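Side-chain contacts in SidF, inhibitor of growth family, member 3 (Legionella pneumophila subsp. pneumophila, PDB 4FYE), which hydrolyses phosphoinositide lipids as a phosphatase of Legionella, probably removing the 3-phosphate of phosphatidylinositol 3,4,5-trisphosphate: residues T437-A442 and A545-H550; S482-Q487 and N551-L556; Q411-S416 and V445-D450. The protein carries 1 engineered substitution. All coordinates share one frame; numbering follows the deposited sequence.

Interaction 1: residues T437-A442 and A545-H550; sequences TKNQNA and AIYELH
Tyr547 is met by two consecutive residues, Asn439 over one face of its ring and Gln440 at its hydroxyl end. The methylene of Asn439 makes a CH-pi contact: CB stands 3.8 Å from the centroid of the Tyr547 ring, 16° off the normal, and comes closest to CD1 on one side of the ring. Tyr547 holds its ring anti to the carbonyl carbon (chi1 -78°), which sends it across from its own helix to the other. Asn439 and Gln440 lie near the N-terminal end of helix 438-458, which here packs on the long helix 522-583, whose segment 545-550 is predicted to belong to a coiled coil. Gln440 has CG anti to the backbone N and then bends at chi2 (44°), folding its amide back to the rim of the ring. There Tyr547 OH donates to Gln440 OE1 at 2.9 Å, arriving in the carbonyl plane on a lone pair, while the amide stands steeply to the ring plane. Arg443 NH1 gives the same oxygen a second bond, and Gln440 NE2 donates to Met414 O, so both ends of this buried amide are held and its rotation is fixed.

Interaction 2: residues S482-Q487 and N551-L556; sequences SDLNQQ and NQIDAL
An antiparallel pair of helices, predicted to form a coiled coil, brings Leu484 against Ile553. The two helices, 482-514 and 522-583, follow one another in the chain as a helical hairpin, and here their short segments run at 161° with axes 10.2 Å apart. Leu484 lies nearly level with Ile553, and their side chains point against one another and overlap flank to flank. Ile553 keeps CG1 anti to the carbonyl carbon and its chain straight (chi2 177°), which carries CD1 to within 3.7 Å of Leu484 CB. Leu484 CD1 packs on the middle of the isoleucine chain, 3.8 Å from Ile553 CG1. The second branch turns to Gln552, whose extended chain meets it at about a right angle, OE1 being 3.7 Å from Leu484 CD2; the amide NE2 of Gln552 makes a weak hydrogen bond to Glu548 O, one turn earlier in its own helix. On the other flank Asn485 crosses the end of Ile553, its OD1 4.0 Å from CD1, while its ND2 turns to Asp450 in a weak hydrogen bond. Leu484 also touches Leu549, one turn before Ile553, and Ile553 in turn rests on Asn446 of helix 438-458. Between the two segments no hydrogen bond forms. Cohesion therefore rests on dispersion between aliphatic branches; the flanking amide oxygens do no more than touch methyl groups. At this point the two helices are held by the fit of apolar side chains, and the amides turn their N-H groups to other partners.

Interaction 3: residues Q411-S416 and V445-D450; sequences QARMSS and VNQMTD
Strand 411-416 and helix 445-450 run at 128° to each other, their axes approaching to 9.0 Å, with Arg413 and Gln447 closest at 7.6 Å between CA atoms. Arg413 points toward the helix and bends at chi2 (-88°), which lays its guanidinium beside the turn carrying Gln447. The methylene of Gln447 covers one face of that guanidinium from above, displaced toward the NE side, with CB 3.7 Å from Arg413 NE. The glutamine chain is extended, CD anti to CA, and its amide passes slantwise across the arginine chain, the two planes 34° apart. OE1 of Gln447 comes within 3.5 Å of Arg413 CD, a contact with carbon; its NE2, 3.8 Å from Arg413 NH1, makes no hydrogen bond there. Strand 402-416 is an inner strand of a mixed sheet, lying between strands 391-399 and 353-360, and its side chains alternate between two layers of helix. Arg413 and Ser415 face helix 438-458, whereas Ala412 and Met414 pack on helix 373-387. The arginine is buried, and its polar groups are met from both the strand and the helix. NH1 donates to Ala412 O at 3.0 Å, reaching the carbonyl from above its plane instead of along a lone pair, while NH2 forms a salt bridge with Asp451, just beyond the helical segment. That pairing probably offsets the buried charge and, together with the backbone bond, fixes the rotation of the group. Near the guanidinium plane, at its edge, lies the sulfur of Met448: the bend at chi2 brings SD to 4.2 Å from Arg413 CD, and the side chain also packs on Met631 and Leu634 of helix 626-637.

Overall arrangement
The three contacts lead outward from the sheet, interactions 3, 1 and 2 being centred about 17, 25 and 32 Å from the centre of the chain. Interaction 3 sets helix 438-458 on strand 402-416, interaction 1 joins the N-terminal part of that helix to helix 522-583, and interaction 2 adds helix 482-514. Centres lie about 11 Å apart for interactions 1 and 2 and for 1 and 3, and about 14 Å for 2 and 3. Along the chain, interaction 1 alternates its segments with those of each neighbour, whereas interaction 3 closes before interaction 2 opens. Since 545-550 runs straight into 551-556, one helix serves two contacts. The His550–Asn446 hydrogen bond and the weak Asn485–Asp450 bond tie the helical hairpin to the sheet-covering helix.

Interaction 1: residues T437-A442 and A545-H550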
loop_
_atom_site.group_PDB
_atom_site.type_symbol
_atom_site.label_atom_id
_atom_site.label_comp_id
_atom_site.label_asym_id
_atom_site.label_seq_id
_atom_site.Cartn_x
_atom_site.Cartn_y
_atom_site.Cartn_z
ATOM N N THR A 437 -14.143 2.957 -15.603
ATOM C CA THR A 437 -13.651 1.807 -14.846
ATOM C C THR A 437 -14.738 0.728 -14.813
ATOM O O THR A 437 -14.506 -0.362 -14.239
ATOM C CB THR A 437 -13.376 2.179 -13.349
ATOM O OG1 THR A 437 -14.600 2.719 -12.792
ATOM C CG2 THR A 437 -12.226 3.170 -13.200
ATOM N N LYS A 438 -15.920 1.046 -15.356
ATOM C CA LYS A 438 -17.073 0.109 -15.373
ATOM C C LYS A 438 -16.643 -1.302 -15.795
ATOM O O LYS A 438 -16.866 -2.260 -15.047
ATOM C CB LYS A 438 -18.209 0.624 -16.282
ATOM C CG LYS A 438 -19.600 0.037 -15.988
ATOM C CD LYS A 438 -20.558 0.025 -17.207
ATOM C CE LYS A 438 -20.824 -1.361 -17.868
ATOM N NZ LYS A 438 -19.939 -2.518 -17.463
ATOM N N ASN A 439 -16.039 -1.424 -16.988
ATOM C CA ASN A 439 -15.604 -2.731 -17.516
ATOM C C ASN A 439 -14.620 -3.512 -16.596
ATOM O O ASN A 439 -14.812 -4.738 -16.335
ATOM C CB ASN A 439 -14.997 -2.576 -18.928
ATOM C CG ASN A 439 -16.079 -2.417 -20.027
ATOM O OD1 ASN A 439 -17.280 -2.647 -19.801
ATOM N ND2 ASN A 439 -15.650 -2.019 -21.223
ATOM N N GLN A 440 -13.577 -2.817 -16.111
ATOM C CA GLN A 440 -12.482 -3.509 -15.431
ATOM C C GLN A 440 -12.997 -3.970 -14.096
ATOM O O GLN A 440 -12.649 -5.043 -13.628
ATOM C CB GLN A 440 -11.263 -2.614 -15.312
ATOM C CG GLN A 440 -10.065 -3.207 -14.561
ATOM C CD GLN A 440 -9.740 -4.649 -14.928
ATOM O OE1 GLN A 440 -9.889 -5.093 -16.083
ATOM N NE2 GLN A 440 -9.337 -5.395 -13.937
ATOM N N ASN A 441 -13.932 -3.216 -13.543
ATOM C CA ASN A 441 -14.438 -3.513 -12.214
ATOM C C ASN A 441 -15.376 -4.720 -12.209
ATOM O O ASN A 441 -15.240 -5.648 -11.363
ATOM C CB ASN A 441 -15.059 -2.256 -11.582
ATOM C CG ASN A 441 -14.001 -1.288 -11.065
ATOM O OD1 ASN A 441 -12.845 -1.663 -10.855
ATOM N ND2 ASN A 441 -14.389 -0.028 -10.868
ATOM N N ALA A 442 -16.262 -4.760 -13.190
ATOM C CA ALA A 442 -17.001 -6.002 -13.461
ATOM C C ALA A 442 -16.100 -7.254 -13.828
ATOM O O ALA A 442 -16.268 -8.350 -13.267
ATOM C CB ALA A 442 -18.113 -5.773 -14.489
ATOM N N ALA A 545 -13.558 -7.581 -26.589
ATOM C CA ALA A 545 -14.525 -8.663 -26.729
ATOM C C ALA A 545 -14.624 -9.461 -25.432
ATOM O O ALA A 545 -15.709 -9.918 -25.041
ATOM C CB ALA A 545 -14.191 -9.562 -27.921
ATOM N N ILE A 546 -13.474 -9.607 -24.767
ATOM C CA ILE A 546 -13.363 -10.186 -23.413
ATOM C C ILE A 546 -14.214 -9.421 -22.394
ATOM O O ILE A 546 -14.994 -10.017 -21.631
ATOM C CB ILE A 546 -11.891 -10.229 -22.974
ATOM C CG1 ILE A 546 -11.154 -11.263 -23.819
ATOM C CG2 ILE A 546 -11.760 -10.567 -21.490
ATOM C CD1 ILE A 546 -9.653 -11.287 -23.663
ATOM N N TYR A 547 -14.082 -8.097 -22.389
ATOM C CA TYR A 547 -14.965 -7.291 -21.579
ATOM C C TYR A 547 -16.444 -7.583 -21.884
ATOM O O TYR A 547 -17.248 -7.772 -20.950
ATOM C CB TYR A 547 -14.648 -5.812 -21.775
ATOM C CG TYR A 547 -13.428 -5.362 -21.020
ATOM C CD1 TYR A 547 -13.238 -5.746 -19.699
ATOM C CD2 TYR A 547 -12.472 -4.522 -21.614
ATOM C CE1 TYR A 547 -12.122 -5.323 -18.987
ATOM C CE2 TYR A 547 -11.349 -4.082 -20.911
ATOM C CZ TYR A 547 -11.173 -4.485 -19.594
ATOM O OH TYR A 547 -10.048 -4.083 -18.848
ATOM N N GLU A 548 -16.776 -7.661 -23.188
ATOM C CA GLU A 548 -18.166 -7.826 -23.659
ATOM C C GLU A 548 -18.724 -9.073 -23.001
ATOM O O GLU A 548 -19.883 -9.111 -22.579
ATOM C CB GLU A 548 -18.242 -7.967 -25.197
ATOM C CG GLU A 548 -18.346 -6.673 -26.013
ATOM C CD GLU A 548 -19.764 -6.371 -26.526
ATOM O OE1 GLU A 548 -20.222 -7.025 -27.504
ATOM O OE2 GLU A 548 -20.417 -5.449 -25.970
ATOM N N LEU A 549 -17.862 -10.082 -22.890
ATOM C CA LEU A 549 -18.237 -11.365 -22.303
ATOM C C LEU A 549 -18.428 -11.250 -20.788
ATOM O O LEU A 549 -19.449 -11.735 -20.241
ATOM C CB LEU A 549 -17.202 -12.423 -22.674
ATOM C CG LEU A 549 -17.257 -12.816 -24.158
ATOM C CD1 LEU A 549 -16.144 -13.795 -24.544
ATOM C CD2 LEU A 549 -18.628 -13.380 -24.514
ATOM N N HIS A 550 -17.460 -10.584 -20.127
ATOM C CA HIS A 550 -17.586 -10.288 -18.716
ATOM C C HIS A 550 -18.884 -9.583 -18.464
ATOM O O HIS A 550 -19.621 -9.945 -17.541
ATOM C CB HIS A 550 -16.400 -9.478 -18.153
ATOM C CG HIS A 550 -15.212 -10.343 -17.716
ATOM N ND1 HIS A 550 -15.306 -11.289 -16.760
ATOM C CD2 HIS A 550 -13.895 -10.387 -18.159
ATOM C CE1 HIS A 550 -14.123 -11.926 -16.609
ATOM N NE2 HIS A 550 -13.258 -11.369 -17.462
#

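Interaction 2: residues S482-Q487 and N551-L556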
loop_
_atom_site.group_PDB
_atom_site.type_symbol
_atom_site.label_atom_id
_atom_site.label_comp_id
_atom_site.label_asym_id
_atom_site.label_seq_id
_atom_site.Cartn_x
_atom_site.Cartn_y
_atom_site.Cartn_z
ATOM N N SER A 482 -20.383 -21.343 -17.047
ATOM C CA SER A 482 -19.186 -22.085 -17.463
ATOM C C SER A 482 -18.894 -21.827 -18.927
ATOM O O SER A 482 -17.726 -21.766 -19.356
ATOM C CB SER A 482 -19.398 -23.584 -17.248
ATOM O OG SER A 482 -20.285 -23.842 -16.167
ATOM N N ASP A 483 -19.998 -21.668 -19.661
ATOM C CA ASP A 483 -20.018 -21.352 -21.068
ATOM C C ASP A 483 -19.187 -20.129 -21.405
ATOM O O ASP A 483 -18.134 -20.231 -22.036
ATOM C CB ASP A 483 -21.457 -21.137 -21.511
ATOM C CG ASP A 483 -21.704 -21.677 -22.894
ATOM O OD1 ASP A 483 -20.733 -22.261 -23.448
ATOM O OD2 ASP A 483 -22.850 -21.546 -23.413
ATOM N N LEU A 484 -19.657 -18.966 -20.968
ATOM C CA LEU A 484 -18.931 -17.733 -21.233
ATOM C C LEU A 484 -17.530 -17.727 -20.619
ATOM O O LEU A 484 -16.611 -17.127 -21.180
ATOM C CB LEU A 484 -19.735 -16.538 -20.780
ATOM C CG LEU A 484 -21.133 -16.388 -21.378
ATOM C CD1 LEU A 484 -22.095 -15.922 -20.290
ATOM C CD2 LEU A 484 -21.110 -15.394 -22.532
ATOM N N ASN A 485 -17.358 -18.401 -19.482
ATOM C CA ASN A 485 -16.019 -18.513 -18.848
ATOM C C ASN A 485 -15.023 -19.228 -19.771
ATOM O O ASN A 485 -13.877 -18.782 -19.923
ATOM C CB ASN A 485 -16.093 -19.182 -17.461
ATOM C CG ASN A 485 -16.195 -18.169 -16.325
ATOM O OD1 ASN A 485 -15.541 -17.135 -16.349
ATOM N ND2 ASN A 485 -16.998 -18.474 -15.318
ATOM N N GLN A 486 -15.494 -20.312 -20.409
ATOM C CA GLN A 486 -14.740 -21.048 -21.434
ATOM C C GLN A 486 -14.308 -20.153 -22.600
ATOM O O GLN A 486 -13.136 -20.136 -23.006
ATOM C CB GLN A 486 -15.600 -22.199 -21.983
ATOM C CG GLN A 486 -14.823 -23.317 -22.653
ATOM C CD GLN A 486 -13.953 -24.070 -21.659
ATOM O OE1 GLN A 486 -14.254 -25.209 -21.325
ATOM N NE2 GLN A 486 -12.884 -23.428 -21.162
ATOM N N GLN A 487 -15.280 -19.407 -23.116
ATOM C CA GLN A 487 -15.070 -18.462 -24.200
ATOM C C GLN A 487 -14.058 -17.337 -23.870
ATOM O O GLN A 487 -13.454 -16.748 -24.782
ATOM C CB GLN A 487 -16.420 -17.836 -24.549
ATOM C CG GLN A 487 -17.477 -18.790 -25.109
ATOM C CD GLN A 487 -18.596 -18.008 -25.818
ATOM O OE1 GLN A 487 -19.785 -18.297 -25.631
ATOM N NE2 GLN A 487 -18.200 -17.007 -26.617
ATOM N N ASN A 551 -19.207 -8.600 -19.294
ATOM C CA ASN A 551 -20.431 -7.831 -19.055
ATOM C C ASN A 551 -21.665 -8.730 -19.119
ATOM O O ASN A 551 -22.613 -8.541 -18.374
ATOM C CB ASN A 551 -20.521 -6.603 -19.978
ATOM C CG ASN A 551 -19.478 -5.534 -19.609
ATOM O OD1 ASN A 551 -18.946 -4.811 -20.462
ATOM N ND2 ASN A 551 -19.167 -5.447 -18.323
ATOM N N GLN A 552 -21.623 -9.757 -19.950
ATOM C CA GLN A 552 -22.749 -10.689 -19.974
ATOM C C GLN A 552 -22.785 -11.556 -18.707
ATOM O O GLN A 552 -23.863 -11.898 -18.199
ATOM C CB GLN A 552 -22.710 -11.573 -21.224
ATOM C CG GLN A 552 -22.983 -10.852 -22.539
ATOM C CD GLN A 552 -22.661 -11.761 -23.716
ATOM O OE1 GLN A 552 -23.354 -12.762 -23.960
ATOM N NE2 GLN A 552 -21.579 -11.437 -24.430
ATOM N N ILE A 553 -21.610 -11.902 -18.190
ATOM C CA ILE A 553 -21.574 -12.676 -16.948
ATOM C C ILE A 553 -22.126 -11.865 -15.762
ATOM O O ILE A 553 -22.928 -12.357 -14.953
ATOM C CB ILE A 553 -20.167 -13.225 -16.686
ATOM C CG1 ILE A 553 -19.866 -14.272 -17.762
ATOM C CG2 ILE A 553 -20.040 -13.755 -15.256
ATOM C CD1 ILE A 553 -18.485 -14.893 -17.739
ATOM N N ASP A 554 -21.713 -10.610 -15.702
ATOM C CA ASP A 554 -22.171 -9.657 -14.707
ATOM C C ASP A 554 -23.700 -9.615 -14.576
ATOM O O ASP A 554 -24.247 -9.825 -13.487
ATOM C CB ASP A 554 -21.662 -8.275 -15.120
ATOM C CG ASP A 554 -21.316 -7.415 -13.945
ATOM O OD1 ASP A 554 -21.659 -6.222 -14.002
ATOM O OD2 ASP A 554 -20.705 -7.932 -12.975
ATOM N N ALA A 555 -24.367 -9.359 -15.705
ATOM C CA ALA A 555 -25.836 -9.366 -15.813
ATOM C C ALA A 555 -26.489 -10.531 -15.081
ATOM O O ALA A 555 -27.420 -10.343 -14.286
ATOM C CB ALA A 555 -26.252 -9.397 -17.280
ATOM N N LEU A 556 -25.981 -11.727 -15.362
ATOM C CA LEU A 556 -26.509 -12.942 -14.775
ATOM C C LEU A 556 -26.138 -13.093 -13.306
ATOM O O LEU A 556 -26.934 -13.576 -12.502
ATOM C CB LEU A 556 -26.043 -14.158 -15.564
ATOM C CG LEU A 556 -26.727 -14.306 -16.935
ATOM C CD1 LEU A 556 -25.932 -15.316 -17.740
ATOM C CD2 LEU A 556 -28.210 -14.693 -16.864
#

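Interaction 3: residues Q411-S416 and V445-D450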
loop_
_atom_site.group_PDB
_atom_site.type_symbol
_atom_site.label_atom_id
_atom_site.label_comp_id
_atom_site.label_asym_id
_atom_site.label_seq_id
_atom_site.Cartn_x
_atom_site.Cartn_y
_atom_site.Cartn_z
ATOM N N GLN A 411 0.036 -13.162 -12.136
ATOM C CA GLN A 411 -1.402 -13.081 -12.326
ATOM C C GLN A 411 -1.864 -11.766 -11.714
ATOM O O GLN A 411 -1.568 -11.485 -10.557
ATOM C CB GLN A 411 -2.119 -14.233 -11.634
ATOM C CG GLN A 411 -1.802 -15.600 -12.236
ATOM C CD GLN A 411 -2.786 -16.674 -11.793
ATOM O OE1 GLN A 411 -2.488 -17.462 -10.887
ATOM N NE2 GLN A 411 -3.968 -16.709 -12.425
ATOM N N ALA A 412 -2.589 -10.988 -12.504
ATOM C CA ALA A 412 -3.126 -9.726 -12.134
ATOM C C ALA A 412 -4.616 -9.737 -11.706
ATOM O O ALA A 412 -5.464 -10.464 -12.243
ATOM C CB ALA A 412 -3.005 -8.819 -13.314
ATOM N N ARG A 413 -4.918 -8.904 -10.726
ATOM C CA ARG A 413 -6.274 -8.561 -10.454
ATOM C C ARG A 413 -6.245 -7.074 -10.048
ATOM O O ARG A 413 -5.534 -6.661 -9.131
ATOM C CB ARG A 413 -6.871 -9.418 -9.330
ATOM C CG ARG A 413 -6.665 -10.928 -9.374
ATOM C CD ARG A 413 -7.789 -11.440 -10.176
ATOM N NE ARG A 413 -7.892 -12.868 -10.138
ATOM C CZ ARG A 413 -7.434 -13.646 -11.110
ATOM N NH1 ARG A 413 -6.809 -13.092 -12.143
ATOM N NH2 ARG A 413 -7.609 -14.967 -11.054
ATOM N N MET A 414 -7.041 -6.273 -10.734
ATOM C CA MET A 414 -6.975 -4.897 -10.525
ATOM C C MET A 414 -8.359 -4.379 -10.439
ATOM O O MET A 414 -9.153 -4.708 -11.316
ATOM C CB MET A 414 -6.264 -4.201 -11.648
ATOM C CG MET A 414 -6.335 -2.720 -11.315
ATOM S SD MET A 414 -5.395 -1.811 -12.483
ATOM C CE MET A 414 -5.552 -0.143 -11.981
ATOM N N SER A 415 -8.637 -3.569 -9.398
ATOM C CA SER A 415 -9.923 -2.826 -9.303
ATOM C C SER A 415 -9.701 -1.337 -9.133
ATOM O O SER A 415 -8.666 -0.919 -8.691
ATOM C CB SER A 415 -10.810 -3.345 -8.166
ATOM O OG SER A 415 -10.177 -3.253 -6.899
ATOM N N SER A 416 -10.673 -0.508 -9.460
ATOM C CA SER A 416 -10.433 0.893 -9.290
ATOM C C SER A 416 -11.720 1.567 -8.932
ATOM O O SER A 416 -12.548 1.827 -9.802
ATOM C CB SER A 416 -9.868 1.440 -10.560
ATOM O OG SER A 416 -9.578 2.802 -10.374
ATOM N N VAL A 445 -14.638 -8.222 -10.525
ATOM C CA VAL A 445 -15.577 -8.904 -9.676
ATOM C C VAL A 445 -15.710 -10.357 -10.118
ATOM O O VAL A 445 -15.624 -11.293 -9.294
ATOM C CB VAL A 445 -16.918 -8.143 -9.563
ATOM C CG1 VAL A 445 -18.006 -9.031 -8.970
ATOM C CG2 VAL A 445 -16.746 -6.898 -8.685
ATOM N N ASN A 446 -15.871 -10.583 -11.421
ATOM C CA ASN A 446 -15.984 -11.977 -11.919
ATOM C C ASN A 446 -14.731 -12.813 -11.550
ATOM O O ASN A 446 -14.823 -13.957 -11.085
ATOM C CB ASN A 446 -16.148 -11.990 -13.424
ATOM C CG ASN A 446 -17.487 -11.521 -13.874
ATOM O OD1 ASN A 446 -18.505 -11.695 -13.177
ATOM N ND2 ASN A 446 -17.519 -10.932 -15.083
ATOM N N GLN A 447 -13.561 -12.234 -11.748
ATOM C CA GLN A 447 -12.333 -12.993 -11.469
ATOM C C GLN A 447 -12.296 -13.458 -10.033
ATOM O O GLN A 447 -12.094 -14.631 -9.767
ATOM C CB GLN A 447 -11.121 -12.139 -11.723
ATOM C CG GLN A 447 -11.050 -11.643 -13.147
ATOM C CD GLN A 447 -9.852 -10.743 -13.394
ATOM O OE1 GLN A 447 -9.629 -9.756 -12.698
ATOM N NE2 GLN A 447 -9.069 -11.098 -14.393
ATOM N N MET A 448 -12.544 -12.524 -9.120
ATOM C CA MET A 448 -12.386 -12.752 -7.688
ATOM C C MET A 448 -13.476 -13.678 -7.256
ATOM O O MET A 448 -13.292 -14.510 -6.384
ATOM C CB MET A 448 -12.508 -11.414 -6.900
ATOM C CG MET A 448 -11.377 -10.414 -7.147
ATOM S SD MET A 448 -9.809 -11.063 -6.521
ATOM C CE MET A 448 -9.961 -10.787 -4.741
ATOM N N THR A 449 -14.642 -13.536 -7.848
ATOM C CA THR A 449 -15.654 -14.467 -7.496
ATOM C C THR A 449 -15.331 -15.884 -8.030
ATOM O O THR A 449 -15.446 -16.851 -7.283
ATOM C CB THR A 449 -17.119 -13.957 -7.726
ATOM O OG1 THR A 449 -17.880 -14.990 -8.334
ATOM C CG2 THR A 449 -17.231 -12.705 -8.585
ATOM N N ASP A 450 -14.887 -16.020 -9.279
ATOM C CA ASP A 450 -14.427 -17.351 -9.797
ATOM C C ASP A 450 -13.300 -17.964 -8.898
ATOM O O ASP A 450 -13.384 -19.139 -8.504
ATOM C CB ASP A 450 -14.048 -17.286 -11.311
ATOM C CG ASP A 450 -15.311 -17.054 -12.272
ATOM O OD1 ASP A 450 -16.267 -17.871 -12.235
ATOM O OD2 ASP A 450 -15.358 -16.084 -13.091
#